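Local structure of molybdopterin biosynthesis Mog protein (Mycobacterium tuberculosis, 2G4R) at residues T3-I8 with H35-V40. The protein probably binds molybdopterin and acts in a late step of molybdenum cofactor biosynthesis. Residues are numbered along the deposited sequence; the frame is centred on the assembly and turned at random.
Sequences TRSARI and HGFSSV
The ring of F37 lies against the backbone of 3-8 rather than against another ring: the amide N of R4 stands over one of its faces, 3.5 Å above the plane and displaced toward the rim. The next peptide continues past the same ring, R4 C coming within 3.4 Å of F37 CD2, while S5 C lies at the edge in the ring plane. A6 CB approaches obliquely, 3.5 Å from F37 CD2. With CG beside its own backbone N (chi1 -55°), the phenylalanine side chain swings toward the backbone of 3-8. Farther along, V40 takes over. Its CG1, anti to the backbone N (chi1 -175°), meets the carbonyl O of A6 at 3.5 Å and I8 CG1 at 3.9 Å, whereas CG2 reaches the same A6 O at 3.7 Å. Helix 24-34 receives I8 on I28, A29 and L32, and F37 touches both L32 and L146 of helix 146-153. G36, with a positive phi, turns the chain ahead of F37. Polar groups look elsewhere: T3 OG1 bonds to D147, S5 N to D64 and H35 ND1 to the W31 carbonyl, while the backbone of R7 bonds to V65 and I67 and that of I8 to Q43. Thus the loop leaving helix 24-34 packs against the start of strand 6-11, second from the edge of the mixed sheet, on its way to the neighbouring parallel strand 43-45. The two segments are held together by van der Waals packing of F37 and V40 against side chains and peptide groups, without hydrogen bonds between them.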
loop_
_atom_site.group_PDB
_atom_site.type_symbol
_atom_site.label_atom_id
_atom_site.label_comp_id
_atom_site.label_asym_id
_atom_site.label_seq_id
_atom_site.Cartn_x
_atom_site.Cartn_y
_atom_site.Cartn_z
ATOM N N THR A 3 12.377 22.163 15.869
ATOM C CA THR A 3 11.500 20.993 16.218
ATOM C C THR A 3 10.000 21.402 16.067
ATOM O O THR A 3 9.489 22.180 16.886
ATOM C CB THR A 3 11.818 20.445 17.676
ATOM O OG1 THR A 3 13.198 20.643 18.048
ATOM C CG2 THR A 3 11.573 19.007 17.737
ATOM N N ARG A 4 9.315 20.927 15.011
ATOM C CA ARG A 4 7.869 21.236 14.780
ATOM C C ARG A 4 7.146 20.385 13.681
ATOM O O ARG A 4 6.034 19.916 13.946
ATOM C CB ARG A 4 7.665 22.745 14.497
ATOM C CG ARG A 4 6.334 23.122 13.770
ATOM C CD ARG A 4 6.524 24.125 12.631
ATOM N NE ARG A 4 7.101 25.375 13.120
ATOM C CZ ARG A 4 6.424 26.376 13.700
ATOM N NH1 ARG A 4 5.101 26.324 13.881
ATOM N NH2 ARG A 4 7.090 27.451 14.108
ATOM N N SER A 5 7.722 20.201 12.477
ATOM C CA SER A 5 7.034 19.441 11.376
ATOM C C SER A 5 7.804 18.257 10.791
ATOM O O SER A 5 9.010 18.342 10.550
ATOM C CB SER A 5 6.620 20.367 10.230
ATOM O OG SER A 5 7.718 20.750 9.420
ATOM N N ALA A 6 7.114 17.142 10.554
ATOM C CA ALA A 6 7.818 15.930 10.146
ATOM C C ALA A 6 6.941 15.014 9.309
ATOM O O ALA A 6 5.692 15.141 9.323
ATOM C CB ALA A 6 8.386 15.162 11.410
ATOM N N ARG A 7 7.613 14.135 8.552
ATOM C CA ARG A 7 7.012 12.961 7.989
ATOM C C ARG A 7 7.789 11.681 8.284
ATOM O O ARG A 7 9.001 11.692 8.437
ATOM C CB ARG A 7 6.893 13.123 6.508
ATOM C CG ARG A 7 5.898 14.197 6.158
ATOM C CD ARG A 7 5.535 14.193 4.735
ATOM N NE ARG A 7 4.543 15.228 4.398
ATOM C CZ ARG A 7 4.156 15.487 3.149
ATOM N NH1 ARG A 7 4.617 14.760 2.121
ATOM N NH2 ARG A 7 3.291 16.475 2.920
ATOM N N ILE A 8 7.055 10.572 8.195
ATOM C CA ILE A 8 7.519 9.230 8.408
ATOM C C ILE A 8 7.222 8.412 7.169
ATOM O O ILE A 8 6.091 8.342 6.687
ATOM C CB ILE A 8 6.773 8.558 9.586
ATOM C CG1 ILE A 8 6.956 9.352 10.871
ATOM C CG2 ILE A 8 7.299 7.141 9.834
ATOM C CD1 ILE A 8 6.004 8.864 11.983
ATOM N N HIS A 35 8.899 14.748 21.106
ATOM C CA HIS A 35 9.911 15.764 20.779
ATOM C C HIS A 35 9.351 16.992 20.034
ATOM O O HIS A 35 10.054 17.645 19.269
ATOM C CB HIS A 35 11.063 15.118 19.982
ATOM C CG HIS A 35 11.899 14.180 20.792
ATOM N ND1 HIS A 35 11.504 12.892 21.093
ATOM C CD2 HIS A 35 13.107 14.345 21.384
ATOM C CE1 HIS A 35 12.430 12.308 21.837
ATOM N NE2 HIS A 35 13.409 13.168 22.029
ATOM N N GLY A 36 8.087 17.318 20.266
ATOM C CA GLY A 36 7.545 18.600 19.806
ATOM C C GLY A 36 6.942 18.604 18.418
ATOM O O GLY A 36 6.612 19.655 17.859
ATOM N N PHE A 37 6.794 17.427 17.839
ATOM C CA PHE A 37 6.036 17.327 16.633
ATOM C C PHE A 37 4.675 16.861 17.101
ATOM O O PHE A 37 4.420 16.686 18.300
ATOM C CB PHE A 37 6.697 16.328 15.680
ATOM C CG PHE A 37 8.124 16.650 15.397
ATOM C CD1 PHE A 37 9.110 16.367 16.323
ATOM C CD2 PHE A 37 8.483 17.264 14.201
ATOM C CE1 PHE A 37 10.433 16.690 16.054
ATOM C CE2 PHE A 37 9.796 17.580 13.926
ATOM C CZ PHE A 37 10.774 17.294 14.848
ATOM N N SER A 38 3.780 16.654 16.173
ATOM C CA SER A 38 2.573 15.898 16.492
ATOM C C SER A 38 1.703 16.113 15.304
ATOM O O SER A 38 2.003 16.976 14.481
ATOM C CB SER A 38 1.858 16.411 17.759
ATOM O OG SER A 38 1.529 17.801 17.653
ATOM N N SER A 39 0.703 15.273 15.115
ATOM C CA SER A 39 0.775 13.861 15.367
ATOM C C SER A 39 1.017 13.488 13.927
ATOM O O SER A 39 0.282 13.951 13.019
ATOM C CB SER A 39 -0.571 13.322 15.868
ATOM O OG SER A 39 -1.655 14.108 15.359
ATOM N N VAL A 40 2.068 12.719 13.688
ATOM C CA VAL A 40 2.427 12.348 12.339
ATOM C C VAL A 40 2.038 10.898 12.168
ATOM O O VAL A 40 2.305 10.059 13.067
ATOM C CB VAL A 40 3.950 12.541 12.135
ATOM C CG1 VAL A 40 4.333 12.281 10.711
ATOM C CG2 VAL A 40 4.358 13.930 12.531
#